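Side-chain contacts in thin, isoform D (Drosophila melanogaster, PDB 6XG7), which probably acts as a ubiquitin-protein ligase of the TRIM-NHL kind, with its C-terminal NHL-repeat beta-propeller, the part described here, serving as a protein-binding module: residues F33-R38 against Q70-N75; Y246-D251 against V286-N291; Q258-N261 against S265-K268. One frame throughout, in Å; residues are numbered along the deposited sequence.

Contact 1 of 3, residues F33-R38 against Q70-N75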
# COMPACT_ATOMS: atom_id res chain seq x y z
N PHE A 33 -6.10 -18.33 -4.45
CA PHE A 33 -5.21 -18.52 -5.58
C PHE A 33 -4.01 -17.60 -5.40
O PHE A 33 -3.98 -16.75 -4.51
CB PHE A 33 -5.92 -18.28 -6.93
CG PHE A 33 -6.46 -16.89 -7.12
CD1 PHE A 33 -5.67 -15.88 -7.66
CD2 PHE A 33 -7.78 -16.60 -6.81
CE1 PHE A 33 -6.20 -14.61 -7.87
CE2 PHE A 33 -8.31 -15.34 -7.01
CZ PHE A 33 -7.51 -14.33 -7.54
N GLN A 34 -3.03 -17.75 -6.27
CA GLN A 34 -1.89 -16.85 -6.32
C GLN A 34 -1.56 -16.56 -7.77
O GLN A 34 -2.04 -17.23 -8.69
CB GLN A 34 -0.69 -17.45 -5.60
CG GLN A 34 -0.11 -18.71 -6.22
CD GLN A 34 1.12 -19.15 -5.47
OE1 GLN A 34 1.09 -19.26 -4.25
NE2 GLN A 34 2.21 -19.33 -6.17
N LEU A 35 -0.74 -15.54 -7.96
CA LEU A 35 -0.25 -15.18 -9.29
C LEU A 35 1.16 -14.66 -9.16
O LEU A 35 1.59 -14.24 -8.08
CB LEU A 35 -1.15 -14.16 -9.98
CG LEU A 35 -1.44 -12.88 -9.20
CD1 LEU A 35 -1.82 -11.71 -10.07
CD2 LEU A 35 -2.58 -13.08 -8.22
N GLY A 36 1.89 -14.70 -10.27
CA GLY A 36 3.26 -14.22 -10.29
C GLY A 36 4.30 -15.30 -10.55
O GLY A 36 4.12 -16.16 -11.42
N GLY A 37 5.39 -15.25 -9.80
CA GLY A 37 6.58 -16.03 -10.08
C GLY A 37 7.63 -15.14 -10.72
O GLY A 37 7.31 -14.20 -11.46
N ARG A 38 8.90 -15.41 -10.42
CA ARG A 38 9.95 -14.48 -10.85
C ARG A 38 10.05 -14.40 -12.37
O ARG A 38 10.07 -15.42 -13.07
CB ARG A 38 11.33 -14.83 -10.27
CG ARG A 38 12.36 -13.77 -10.71
CD ARG A 38 13.75 -13.85 -10.08
NE ARG A 38 14.63 -12.89 -10.74
CZ ARG A 38 15.91 -12.68 -10.44
NH1 ARG A 38 16.49 -13.38 -9.46
NH2 ARG A 38 16.63 -11.79 -11.11
N GLN A 70 1.35 -3.90 -13.46
CA GLN A 70 0.56 -4.93 -14.13
C GLN A 70 -0.84 -4.96 -13.53
O GLN A 70 -1.01 -4.82 -12.31
CB GLN A 70 1.19 -6.30 -14.02
CG GLN A 70 2.53 -6.39 -14.71
CD GLN A 70 3.01 -7.82 -14.79
OE1 GLN A 70 2.43 -8.62 -15.50
NE2 GLN A 70 4.02 -8.16 -14.02
N VAL A 71 -1.83 -5.13 -14.41
CA VAL A 71 -3.23 -5.18 -14.04
C VAL A 71 -3.79 -6.53 -14.44
O VAL A 71 -3.61 -6.98 -15.58
CB VAL A 71 -4.02 -4.04 -14.71
CG1 VAL A 71 -5.48 -4.12 -14.29
CG2 VAL A 71 -3.40 -2.67 -14.37
N PHE A 72 -4.46 -7.17 -13.49
CA PHE A 72 -5.10 -8.46 -13.65
C PHE A 72 -6.59 -8.31 -13.34
O PHE A 72 -7.01 -7.37 -12.65
CB PHE A 72 -4.49 -9.47 -12.68
CG PHE A 72 -2.99 -9.61 -12.81
CD1 PHE A 72 -2.13 -8.68 -12.23
CD2 PHE A 72 -2.44 -10.66 -13.51
CE1 PHE A 72 -0.77 -8.80 -12.38
CE2 PHE A 72 -1.07 -10.79 -13.64
CZ PHE A 72 -0.24 -9.86 -13.08
N ASP A 73 -7.38 -9.24 -13.86
CA ASP A 73 -8.79 -9.30 -13.47
C ASP A 73 -8.92 -9.92 -12.07
O ASP A 73 -7.94 -10.27 -11.41
CB ASP A 73 -9.63 -9.99 -14.54
CG ASP A 73 -9.41 -11.49 -14.64
OD1 ASP A 73 -8.86 -12.13 -13.73
OD2 ASP A 73 -9.88 -12.04 -15.66
N SER A 74 -10.17 -10.00 -11.60
CA SER A 74 -10.43 -10.46 -10.24
C SER A 74 -10.08 -11.93 -10.03
O SER A 74 -10.00 -12.36 -8.87
CB SER A 74 -11.88 -10.19 -9.86
OG SER A 74 -12.74 -10.83 -10.79
N ASN A 75 -9.82 -12.69 -11.09
CA ASN A 75 -9.32 -14.05 -10.99
C ASN A 75 -7.81 -14.15 -11.11
O ASN A 75 -7.27 -15.25 -11.17
CB ASN A 75 -9.99 -14.94 -12.04
CG ASN A 75 -11.44 -15.14 -11.76
OD1 ASN A 75 -11.84 -15.33 -10.60
ND2 ASN A 75 -12.26 -15.09 -12.80
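Leu35 sets its methyl CD1 squarely over the face of the Phe72 ring, 3.5 Å from the ring centroid and only 6° off the ring normal. This CH-pi contact is the tight part: the side chains meet from opposite directions, and all six ring carbons lie at similar distances from the methyl. A branched aliphatic chain suits a flat, buried ring, which also packs on Ile59 and Val61 of strand 58-63. The outer part is more open: Ser74 and exposed Asn75 turn their side chains away, offering only main chain, and no hydrogen bond crosses. There the Phe33 ring, placed by a chi1 of 62° with CG between backbone N and carbonyl carbon, rests on main chain: Asn75 O stands over one face, near the rim, 3.5 Å from Phe33 CE1, while Ser74 O comes obliquely to Phe33 CZ at 3.4 Å. An Asx turn, Asn75 N to Asp73 OD1 at 2.9 Å, shapes this bend. If Phe33 gave way to an alanine, both carbonyls would probably lose their aromatic cover and a gap would be likely to open beside the turn. Strand 33-36 pairs with strand 303-306, completing the C-terminal blade: the Velcro closure of a beta-propeller, here packed against the first blade.

Contact 2 of 3, residues Y246-D251 against V286-N291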
# COMPACT_ATOMS: atom_id res chain seq x y z
N TYR A 246 -12.54 -1.69 8.85
CA TYR A 246 -11.64 -2.76 9.24
C TYR A 246 -10.27 -2.48 8.64
O TYR A 246 -10.16 -2.00 7.50
CB TYR A 246 -12.15 -4.13 8.78
CG TYR A 246 -13.36 -4.65 9.53
CD1 TYR A 246 -14.64 -4.33 9.13
CD2 TYR A 246 -13.22 -5.47 10.64
CE1 TYR A 246 -15.76 -4.80 9.81
CE2 TYR A 246 -14.32 -5.93 11.33
CZ TYR A 246 -15.59 -5.60 10.90
OH TYR A 246 -16.69 -6.07 11.58
N ILE A 247 -9.22 -2.78 9.40
CA ILE A 247 -7.84 -2.45 9.05
C ILE A 247 -7.05 -3.74 8.86
O ILE A 247 -7.14 -4.65 9.70
CB ILE A 247 -7.18 -1.56 10.11
CG1 ILE A 247 -7.95 -0.25 10.27
CG2 ILE A 247 -5.73 -1.26 9.75
CD1 ILE A 247 -7.51 0.59 11.47
N PHE A 248 -6.29 -3.80 7.78
CA PHE A 248 -5.51 -4.96 7.39
C PHE A 248 -4.05 -4.54 7.36
O PHE A 248 -3.71 -3.54 6.74
CB PHE A 248 -5.93 -5.45 6.00
CG PHE A 248 -7.39 -5.74 5.91
CD1 PHE A 248 -8.29 -4.71 5.73
CD2 PHE A 248 -7.88 -7.02 6.08
CE1 PHE A 248 -9.63 -4.95 5.68
CE2 PHE A 248 -9.23 -7.27 6.04
CZ PHE A 248 -10.10 -6.22 5.84
N VAL A 249 -3.20 -5.31 8.04
CA VAL A 249 -1.79 -4.97 8.14
C VAL A 249 -0.95 -6.15 7.68
O VAL A 249 -1.11 -7.27 8.20
CB VAL A 249 -1.38 -4.57 9.58
CG1 VAL A 249 0.08 -4.21 9.63
CG2 VAL A 249 -2.22 -3.40 10.08
N ALA A 250 -0.03 -5.88 6.76
CA ALA A 250 1.00 -6.83 6.38
C ALA A 250 2.13 -6.72 7.40
O ALA A 250 2.97 -5.81 7.32
CB ALA A 250 1.47 -6.54 4.97
N ASP A 251 2.13 -7.62 8.40
CA ASP A 251 3.07 -7.57 9.52
C ASP A 251 4.32 -8.32 9.05
O ASP A 251 4.53 -9.49 9.36
CB ASP A 251 2.41 -8.20 10.73
CG ASP A 251 3.26 -8.17 11.97
OD1 ASP A 251 4.31 -7.50 11.96
OD2 ASP A 251 2.86 -8.85 12.95
N VAL A 286 -0.79 -4.57 0.64
CA VAL A 286 -2.00 -5.33 0.93
C VAL A 286 -3.17 -4.51 0.39
O VAL A 286 -3.10 -3.28 0.33
CB VAL A 286 -2.14 -5.65 2.44
CG1 VAL A 286 -2.34 -4.41 3.23
CG2 VAL A 286 -3.26 -6.66 2.71
N ALA A 287 -4.23 -5.20 -0.03
CA ALA A 287 -5.43 -4.53 -0.52
C ALA A 287 -6.63 -5.43 -0.28
O ALA A 287 -6.48 -6.62 0.03
CB ALA A 287 -5.29 -4.16 -2.01
N ILE A 288 -7.83 -4.86 -0.40
CA ILE A 288 -9.07 -5.56 -0.09
C ILE A 288 -10.08 -5.34 -1.22
O ILE A 288 -10.35 -4.20 -1.61
CB ILE A 288 -9.61 -5.12 1.30
CG1 ILE A 288 -10.88 -5.86 1.71
CG2 ILE A 288 -9.85 -3.63 1.38
CD1 ILE A 288 -10.65 -7.29 2.03
N MET A 289 -10.59 -6.44 -1.78
CA MET A 289 -11.63 -6.37 -2.80
C MET A 289 -12.98 -6.09 -2.16
O MET A 289 -13.18 -6.26 -0.96
CB MET A 289 -11.75 -7.69 -3.56
CG MET A 289 -10.63 -8.03 -4.53
SD MET A 289 -10.92 -9.59 -5.40
CE MET A 289 -9.45 -9.75 -6.39
N SER A 290 -13.95 -5.72 -3.00
CA SER A 290 -15.28 -5.38 -2.51
C SER A 290 -15.99 -6.56 -1.87
O SER A 290 -16.93 -6.35 -1.10
CB SER A 290 -16.13 -4.83 -3.66
OG SER A 290 -16.43 -5.84 -4.61
N ASN A 291 -15.58 -7.79 -2.18
CA ASN A 291 -16.20 -8.98 -1.61
C ASN A 291 -15.45 -9.50 -0.40
O ASN A 291 -15.77 -10.59 0.10
CB ASN A 291 -16.29 -10.07 -2.68
CG ASN A 291 -14.93 -10.42 -3.26
OD1 ASN A 291 -13.89 -10.10 -2.68
ND2 ASN A 291 -14.94 -11.07 -4.40
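Ala250 and Val286 mark the closest backbone approach, their CA atoms 6.4 Å apart, where strand 247-251 of one propeller blade faces strand 286-288 of the next. The strand axes come within 7.5 Å and run nearly antiparallel, at 155°, yet no hydrogen bond joins these two segments; they pack mainly through side chains. The small Ala250 suits the narrow end, since its methyl lets Val286 sit close to the main chain. Val286 uses its two branches separately: CG1 lies 3.9 Å from Phe248 O, and CG2 faces Phe248 CB at 4.4 Å. Farther along, Phe248 spans the wider gap. Its CG is anti to the carbonyl carbon (chi1 -55°), which carries the ring across toward Ile288, and Phe248 CZ meets Ile288 CD1 at 4.0 Å, the two side chains crossing at about a right angle. Ile288 suits this place because its chi2 of 70° turns the terminal CD1 to the ring. Ile294 of strand 294-298 touches Phe248, Val286 and Ile288 alike, and Tyr25 of helix 21-26 packs beside the Phe248-Ile288 end, meeting the Phe248 ring edge-to-face and also touching Ile288. The side chains that meet are all apolar: with neither charge nor hydrogen bond between them, the two segments are probably held by shape, dispersion and the exclusion of water, which set no hydrogen-bonded register.

Contact 3 of 3, residues Q258-N261 against S265-K268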
# COMPACT_ATOMS: atom_id res chain seq x y z
N GLN A 258 -2.52 -9.30 9.78
CA GLN A 258 -3.41 -9.08 10.92
C GLN A 258 -4.57 -8.20 10.49
O GLN A 258 -4.41 -7.27 9.69
CB GLN A 258 -2.67 -8.45 12.09
CG GLN A 258 -1.59 -9.33 12.66
CD GLN A 258 -1.13 -8.83 14.00
OE1 GLN A 258 -1.91 -8.79 14.95
NE2 GLN A 258 0.13 -8.42 14.08
N ILE A 259 -5.75 -8.50 11.03
CA ILE A 259 -6.98 -7.76 10.77
C ILE A 259 -7.46 -7.19 12.09
O ILE A 259 -7.46 -7.89 13.11
CB ILE A 259 -8.07 -8.68 10.18
CG1 ILE A 259 -7.51 -9.48 9.00
CG2 ILE A 259 -9.30 -7.84 9.77
CD1 ILE A 259 -8.53 -10.49 8.42
N PHE A 260 -7.90 -5.93 12.06
CA PHE A 260 -8.39 -5.21 13.23
C PHE A 260 -9.79 -4.71 12.96
O PHE A 260 -10.12 -4.33 11.82
CB PHE A 260 -7.47 -4.02 13.54
CG PHE A 260 -6.08 -4.46 13.89
CD1 PHE A 260 -5.16 -4.72 12.89
CD2 PHE A 260 -5.72 -4.68 15.21
CE1 PHE A 260 -3.90 -5.17 13.20
CE2 PHE A 260 -4.47 -5.14 15.53
CZ PHE A 260 -3.55 -5.40 14.52
N ASN A 261 -10.62 -4.72 14.00
CA ASN A 261 -11.91 -4.07 13.94
C ASN A 261 -11.71 -2.57 13.75
O ASN A 261 -10.62 -2.05 13.99
CB ASN A 261 -12.66 -4.32 15.23
CG ASN A 261 -12.90 -5.79 15.47
OD1 ASN A 261 -13.57 -6.45 14.67
ND2 ASN A 261 -12.35 -6.33 16.56
N SER A 265 -9.17 -2.77 17.68
CA SER A 265 -8.95 -3.99 18.45
C SER A 265 -8.67 -5.16 17.51
O SER A 265 -9.19 -5.23 16.39
CB SER A 265 -10.15 -4.29 19.35
OG SER A 265 -11.34 -4.52 18.62
N PHE A 266 -7.85 -6.09 17.99
CA PHE A 266 -7.44 -7.24 17.19
C PHE A 266 -8.63 -8.13 16.88
O PHE A 266 -9.44 -8.43 17.76
CB PHE A 266 -6.40 -8.04 17.96
CG PHE A 266 -6.01 -9.33 17.29
CD1 PHE A 266 -5.05 -9.36 16.29
CD2 PHE A 266 -6.61 -10.52 17.68
CE1 PHE A 266 -4.69 -10.54 15.68
CE2 PHE A 266 -6.26 -11.72 17.05
CZ PHE A 266 -5.30 -11.71 16.04
N LEU A 267 -8.69 -8.59 15.63
CA LEU A 267 -9.71 -9.54 15.18
C LEU A 267 -9.13 -10.89 14.78
O LEU A 267 -9.60 -11.92 15.24
CB LEU A 267 -10.52 -8.95 14.02
CG LEU A 267 -11.66 -9.83 13.49
CD1 LEU A 267 -12.72 -10.08 14.56
CD2 LEU A 267 -12.27 -9.24 12.23
N LYS A 268 -8.09 -10.92 13.95
CA LYS A 268 -7.66 -12.16 13.31
C LYS A 268 -6.24 -12.01 12.78
O LYS A 268 -5.85 -10.95 12.31
CB LYS A 268 -8.63 -12.43 12.15
CG LYS A 268 -8.26 -13.54 11.24
CD LYS A 268 -8.51 -14.88 11.87
CE LYS A 268 -8.34 -15.93 10.82
NZ LYS A 268 -8.65 -17.27 11.31
O HOH W 1 -12.47 -8.86 18.14
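The Phe266 ring receives Gln258 OE1 and Phe260 CE2 at its edge, while Lys268 N of the same segment lies over one face, toward the rim. These aromatic rings flank a classic beta bulge in the hairpin of strands 256-260 and 266-273, the last two strands of a propeller blade. OE1 of Gln258 lies 3.4 Å from Phe266 CE1, the amide and ring planes 59° apart; the polar demand of that amide is met by Gly231 N, Gln232 O and Asp251 OD2, while the ring merely borders it. The Phe260 ring is approached obliquely by Phe266 CA, 3.7 Å from CD2 of Phe260. Leu267 and Lys268 both face Ile259, whose O accepts two bonds, from Leu267 N at 2.9 Å and from Lys268 N at 3.2 Å. Ile259 N returns a straighter bond to Lys268 O at 2.8 Å. On the face bearing Ile259, Lys268 lies alongside it, a long aliphatic stem suiting an apolar neighbour before NZ departs to Leu26 O. Leu267 CG is anti to the backbone N (chi1 -178°), which brings CD2 near Ile259 CG2; the side chain also packs against Tyr25. Nearer the turn, Asn261 suits its place by donating from both main chain and side chain: its backbone N to Ser265 O, and its amide to the hydroxyl of Ser265, which is also bonded to Asp263 OD1. That hydroxyl lies in the Asn261 amide plane, with ND2 2.9 Å from Ser265 OG (161°). Asn261 ND2 also donates to a water 3.0 Å away, which itself donates to Phe266 O.

After the short helix 21-26, strand 33-36 is the first strand, and contact 1 closes a loop of 31 intervening residues when the chain returns through 70-75. Contact 2 opens much later, at 246-251, and closes at 286-291; contact 3, a short hairpin whose two segments are three residues apart, is nested wholly inside that loop. Contact 1 therefore joins the closing blade to the first one, contact 3 holds two neighbouring strands within a blade, and contact 2 packs that same blade against the closing one. Strands 247-251 and 256-260 are hydrogen-bonded neighbours, linking contacts 2 and 3, whereas Met289 CE of contact 2 reaches Ser74 O of contact 1 at 3.6 Å.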